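Local coordinates for protein carbohydrate binding family 6 (Clostridium thermocellum, PDB 5A8C) that probably hydrolyses terminal alpha-L-arabinofuranosyl links, as an alpha-L-arabinofuranosidase of glycoside hydrolase family 43 built on a five-bladed beta-propeller, at residues A[166-169]-A[173-176]; A[211-216]-A[222-227]. All coordinates share one frame; numbering follows the deposited sequence.

Overall arrangement
Contacts 1 and 2 are each a beta hairpin, taken from two successive blades of the five-bladed propeller, and their centres lie about 12 Å apart. Contact 2 (211-216 with 222-227) is the buried one, closer to the middle of the chain. Contact 1 (166-169 with 173-176) lies farther out and is partly buried; only two backbone hydrogen bonds join its segments, against six in contact 2, one of them weak. Contact 1 has the D168 carboxylate water-bridged to Y174 at its turn; contact 2 has stacked H216-Y223 rings, water-bridged polar groups and the M215 sulfur. The blades meet where F166 and Y176 pack on M215 and D168 bonds to Y222.

Contact 1. Residues A[166-169]-A[173-176]; sequences FVDD and AYMY
F166 and Y174 form a hydrogen-bonded antiparallel pair, and both backbone bonds between the two segments belong to it. F166 N gives its hydrogen to Y174 O at 3.0 Å, and Y174 N returns one to F166 O at 2.8 Å. F166 O also receives a CA-H...O contact from A173 CA at 3.2 Å, so two donors of unequal strength share this one carbonyl.

The apolar contacts lie on both faces of the hairpin. On one, Y174 CD1 comes to the edge of the F166 ring, near its plane, 4.3 Å from F166 CD2. F166 CB reaches the edge of the Y176 ring at CE1. On the other face V167 and A173 make a non-hydrogen-bonded pair. With CG1 anti to the backbone N (chi1 -178°), V167 CG2 lies beside that N and comes 4.1 Å from A173 CB.

Polar contacts gather where the strand gives way to the turn. D168 N sits over one face of the F166 ring, toward its rim. D168 CB lies at the edge of the Y174 ring, and one water links the two side chains: it accepts from Y174 OH at 2.6 Å and donates to D168 OD2 at 2.7 Å. D168 OD1 takes the N-H of D169 from above the carboxylate plane. K217 forms a salt bridge with D168 OD1, and Y222 OH bonds to OD2.

With both oxygens engaged, the D168 carboxylate is held in rotation; the lysine beside it would favour the charged form, and the turn is thereby tied to the neighbouring blade.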
loop_
_atom_site.group_PDB
_atom_site.type_symbol
_atom_site.label_atom_id
_atom_site.label_comp_id
_atom_site.label_asym_id
_atom_site.label_seq_id
_atom_site.Cartn_x
_atom_site.Cartn_y
_atom_site.Cartn_z
ATOM N N PHE A 166 -1.847 9.243 5.280
ATOM C CA PHE A 166 -2.309 9.165 6.630
ATOM C C PHE A 166 -2.844 10.551 7.056
ATOM O O PHE A 166 -2.184 11.538 6.766
ATOM C CB PHE A 166 -1.092 8.727 7.511
ATOM C CG PHE A 166 -1.294 8.970 8.948
ATOM C CD1 PHE A 166 -2.094 8.144 9.734
ATOM C CD2 PHE A 166 -0.655 10.024 9.587
ATOM C CE1 PHE A 166 -2.307 8.392 11.104
ATOM C CE2 PHE A 166 -0.812 10.240 10.938
ATOM C CZ PHE A 166 -1.629 9.451 11.694
ATOM N N VAL A 167 -3.934 10.566 7.823
ATOM C CA VAL A 167 -4.519 11.804 8.341
ATOM C C VAL A 167 -4.396 11.776 9.868
ATOM O O VAL A 167 -4.947 10.878 10.485
ATOM C CB VAL A 167 -5.977 11.996 7.880
ATOM C CG1 VAL A 167 -6.525 13.310 8.402
ATOM C CG2 VAL A 167 -6.104 11.904 6.379
ATOM N N ASP A 168 -3.674 12.743 10.421
ATOM C CA ASP A 168 -3.413 12.758 11.870
ATOM C C ASP A 168 -4.586 13.397 12.635
ATOM O O ASP A 168 -5.524 13.978 12.070
ATOM C CB ASP A 168 -2.116 13.478 12.121
ATOM C CG ASP A 168 -1.379 13.038 13.386
ATOM O OD1 ASP A 168 -1.901 12.222 14.150
ATOM O OD2 ASP A 168 -0.258 13.595 13.562
ATOM N N ASP A 169 -4.503 13.272 13.961
ATOM C CA ASP A 169 -5.504 13.776 14.865
ATOM C C ASP A 169 -5.735 15.269 14.771
ATOM O O ASP A 169 -6.828 15.759 15.009
ATOM C CB ASP A 169 -5.073 13.495 16.335
ATOM C CG ASP A 169 -5.106 12.058 16.722
ATOM O OD1 ASP A 169 -6.010 11.304 16.317
ATOM O OD2 ASP A 169 -4.260 11.660 17.581
ATOM N N ALA A 173 -2.922 15.842 6.965
ATOM C CA ALA A 173 -2.607 14.677 6.136
ATOM C C ALA A 173 -1.157 14.730 5.695
ATOM O O ALA A 173 -0.575 15.806 5.426
ATOM C CB ALA A 173 -3.507 14.642 4.908
ATOM N N TYR A 174 -0.577 13.549 5.569
ATOM C CA TYR A 174 0.793 13.312 5.150
ATOM C C TYR A 174 0.823 12.223 4.117
ATOM O O TYR A 174 0.118 11.228 4.259
ATOM C CB TYR A 174 1.662 12.865 6.309
ATOM C CG TYR A 174 1.782 13.857 7.458
ATOM C CD1 TYR A 174 0.886 13.839 8.518
ATOM C CD2 TYR A 174 2.812 14.795 7.503
ATOM C CE1 TYR A 174 1.006 14.695 9.581
ATOM C CE2 TYR A 174 2.929 15.662 8.578
ATOM C CZ TYR A 174 2.039 15.603 9.613
ATOM O OH TYR A 174 2.181 16.482 10.675
ATOM N N MET A 175 1.673 12.367 3.104
ATOM C CA MET A 175 2.001 11.301 2.154
ATOM C C MET A 175 3.444 10.882 2.362
ATOM O O MET A 175 4.336 11.712 2.152
ATOM C CB MET A 175 1.776 11.703 0.732
ATOM C CG MET A 175 2.147 10.591 -0.250
ATOM S SD MET A 175 2.307 11.031 -1.982
ATOM C CE MET A 175 0.597 11.183 -2.256
ATOM N N TYR A 176 3.645 9.625 2.701
ATOM C CA TYR A 176 4.966 8.997 2.762
ATOM C C TYR A 176 5.208 8.285 1.440
ATOM O O TYR A 176 4.266 7.714 0.877
ATOM C CB TYR A 176 5.014 7.971 3.929
ATOM C CG TYR A 176 4.706 8.571 5.280
ATOM C CD1 TYR A 176 3.412 8.888 5.677
ATOM C CD2 TYR A 176 5.740 8.882 6.192
ATOM C CE1 TYR A 176 3.134 9.471 6.898
ATOM C CE2 TYR A 176 5.452 9.442 7.420
ATOM C CZ TYR A 176 4.157 9.761 7.784
ATOM O OH TYR A 176 3.811 10.306 8.978
HETATM O O HOH W 1 0.719 16.014 12.823
#

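Contact 2. Residues A[211-216]-A[222-227]; sequences EAAYMH and YYFSYA
H216 and Y223 lay their rings nearly parallel, planes 12° apart, but slid so that they barely overlap with centroids 4.7 Å apart. H216 CG sits between its backbone N and carbonyl carbon (chi1 81°), which swings the imidazole across the Y223 side chain: H216 CE1 comes 3.4 Å from Y223 CB, and Y223 CD1 stands over one imidazole face. A water in the imidazole plane joins H216 ND1, Y223 O and S225 OG; H216 NE2 bonds to Y308 OH, and S225 OG to H269.

Across the sheet, M215 bends at chi2 and chi3 over the partner strand. Its SD lies 3.4 Å from Y223 O and meets the Y222 ring at the edge, a Met-aromatic contact; its CE rests at the edge of the F224 ring. F224 CZ closes to 3.7 Å from A213 CB.

The segments form a hairpin, the first two strands of a four-stranded propeller blade, with 212-218 at its edge. The chain turns a corner at E211, and a beta bulge between E211 and Y214 shifts the register by one; the Y214 N to S225 O bond is weak. E211 pairs with A227, and E211 OE1 bonds to the nitrogen of a Tris molecule, probably from the crystallisation liquor, which may mark the substrate pocket. A water and second partners thus fix the polar groups of H216 and S225, while sulfur and rings fill the face toward Y176.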
loop_
_atom_site.group_PDB
_atom_site.type_symbol
_atom_site.label_atom_id
_atom_site.label_comp_id
_atom_site.label_asym_id
_atom_site.label_seq_id
_atom_site.Cartn_x
_atom_site.Cartn_y
_atom_site.Cartn_z
ATOM N N GLU A 211 10.665 -0.427 -0.222
ATOM C CA GLU A 211 9.463 0.137 -0.859
ATOM C C GLU A 211 8.299 0.018 0.163
ATOM O O GLU A 211 8.540 -0.331 1.316
ATOM C CB GLU A 211 9.185 -0.519 -2.232
ATOM C CG GLU A 211 8.957 -1.974 -2.075
ATOM C CD GLU A 211 9.114 -2.846 -3.397
ATOM O OE1 GLU A 211 9.108 -2.359 -4.569
ATOM O OE2 GLU A 211 9.032 -4.078 -3.159
ATOM N N ALA A 212 7.096 0.367 -0.279
ATOM C CA ALA A 212 5.898 0.070 0.531
ATOM C C ALA A 212 5.751 0.896 1.805
ATOM O O ALA A 212 5.127 0.421 2.762
ATOM C CB ALA A 212 5.707 -1.422 0.797
ATOM N N ALA A 213 6.239 2.134 1.827
ATOM C CA ALA A 213 6.066 2.980 3.013
ATOM C C ALA A 213 4.585 3.023 3.452
ATOM O O ALA A 213 3.681 3.229 2.646
ATOM C CB ALA A 213 6.544 4.395 2.730
ATOM N N TYR A 214 4.388 2.992 4.767
ATOM C CA TYR A 214 3.031 2.947 5.314
ATOM C C TYR A 214 3.044 3.571 6.692
ATOM O O TYR A 214 3.976 3.352 7.475
ATOM C CB TYR A 214 2.519 1.491 5.374
ATOM C CG TYR A 214 1.048 1.359 5.591
ATOM C CD1 TYR A 214 0.182 1.365 4.529
ATOM C CD2 TYR A 214 0.538 1.299 6.870
ATOM C CE1 TYR A 214 -1.203 1.228 4.747
ATOM C CE2 TYR A 214 -0.839 1.182 7.099
ATOM C CZ TYR A 214 -1.672 1.191 6.016
ATOM O OH TYR A 214 -3.043 1.045 6.229
ATOM N N MET A 215 2.016 4.351 7.008
ATOM C CA MET A 215 1.861 4.962 8.317
ATOM C C MET A 215 0.502 4.654 8.906
ATOM O O MET A 215 -0.515 4.802 8.216
ATOM C CB MET A 215 2.044 6.475 8.183
ATOM C CG MET A 215 1.819 7.294 9.458
ATOM S SD MET A 215 2.772 6.786 10.889
ATOM C CE MET A 215 4.453 6.902 10.239
ATOM N N HIS A 216 0.488 4.332 10.191
ATOM C CA HIS A 216 -0.766 4.292 10.973
ATOM C C HIS A 216 -0.449 4.711 12.375
ATOM O O HIS A 216 0.715 4.683 12.814
ATOM C CB HIS A 216 -1.491 2.951 10.893
ATOM C CG HIS A 216 -0.948 1.905 11.797
ATOM N ND1 HIS A 216 0.149 1.115 11.515
ATOM C CD2 HIS A 216 -1.431 1.519 13.018
ATOM C CE1 HIS A 216 0.308 0.295 12.549
ATOM N NE2 HIS A 216 -0.616 0.532 13.464
ATOM N N TYR A 222 3.075 6.501 16.489
ATOM C CA TYR A 222 3.122 6.435 15.040
ATOM C C TYR A 222 3.959 5.236 14.644
ATOM O O TYR A 222 5.034 4.996 15.205
ATOM C CB TYR A 222 3.766 7.715 14.482
ATOM C CG TYR A 222 2.961 8.948 14.770
ATOM C CD1 TYR A 222 3.176 9.683 15.971
ATOM C CD2 TYR A 222 2.015 9.430 13.876
ATOM C CE1 TYR A 222 2.462 10.808 16.223
ATOM C CE2 TYR A 222 1.316 10.617 14.156
ATOM C CZ TYR A 222 1.564 11.324 15.319
ATOM O OH TYR A 222 0.909 12.481 15.609
ATOM N N TYR A 223 3.452 4.457 13.667
ATOM C CA TYR A 223 4.089 3.242 13.201
ATOM C C TYR A 223 4.433 3.419 11.738
ATOM O O TYR A 223 3.536 3.496 10.891
ATOM C CB TYR A 223 3.117 2.051 13.342
ATOM C CG TYR A 223 2.779 1.701 14.780
ATOM C CD1 TYR A 223 1.839 2.452 15.480
ATOM C CD2 TYR A 223 3.357 0.623 15.405
ATOM C CE1 TYR A 223 1.530 2.154 16.810
ATOM C CE2 TYR A 223 3.043 0.286 16.738
ATOM C CZ TYR A 223 2.160 1.063 17.410
ATOM O OH TYR A 223 1.802 0.791 18.731
ATOM N N PHE A 224 5.737 3.516 11.422
ATOM C CA PHE A 224 6.195 3.562 10.051
ATOM C C PHE A 224 6.598 2.138 9.673
ATOM O O PHE A 224 7.545 1.587 10.220
ATOM C CB PHE A 224 7.394 4.501 9.880
ATOM C CG PHE A 224 7.865 4.532 8.455
ATOM C CD1 PHE A 224 7.264 5.420 7.556
ATOM C CD2 PHE A 224 8.840 3.695 7.989
ATOM C CE1 PHE A 224 7.677 5.433 6.236
ATOM C CE2 PHE A 224 9.213 3.708 6.650
ATOM C CZ PHE A 224 8.619 4.590 5.787
ATOM N N SER A 225 5.817 1.537 8.780
ATOM C CA SER A 225 6.086 0.164 8.321
ATOM C C SER A 225 6.442 0.180 6.839
ATOM O O SER A 225 6.109 1.144 6.120
ATOM C CB SER A 225 4.940 -0.767 8.667
ATOM O OG SER A 225 3.720 -0.346 8.092
ATOM N N TYR A 226 7.130 -0.846 6.386
ATOM C CA TYR A 226 7.724 -0.803 5.066
ATOM C C TYR A 226 8.208 -2.176 4.664
ATOM O O TYR A 226 8.375 -3.069 5.533
ATOM C CB TYR A 226 8.885 0.183 5.016
ATOM C CG TYR A 226 10.031 -0.134 5.949
ATOM C CD1 TYR A 226 9.980 0.196 7.298
ATOM C CD2 TYR A 226 11.164 -0.773 5.490
ATOM C CE1 TYR A 226 11.037 -0.084 8.142
ATOM C CE2 TYR A 226 12.243 -1.058 6.322
ATOM C CZ TYR A 226 12.182 -0.703 7.662
ATOM O OH TYR A 226 13.254 -0.899 8.523
ATOM N N ALA A 227 8.477 -2.364 3.386
ATOM C CA ALA A 227 9.153 -3.546 2.896
ATOM C C ALA A 227 10.659 -3.293 2.866
ATOM O O ALA A 227 11.121 -2.281 2.312
ATOM C CB ALA A 227 8.646 -3.942 1.524
HETATM O O HOH W 2 2.371 1.209 9.778
#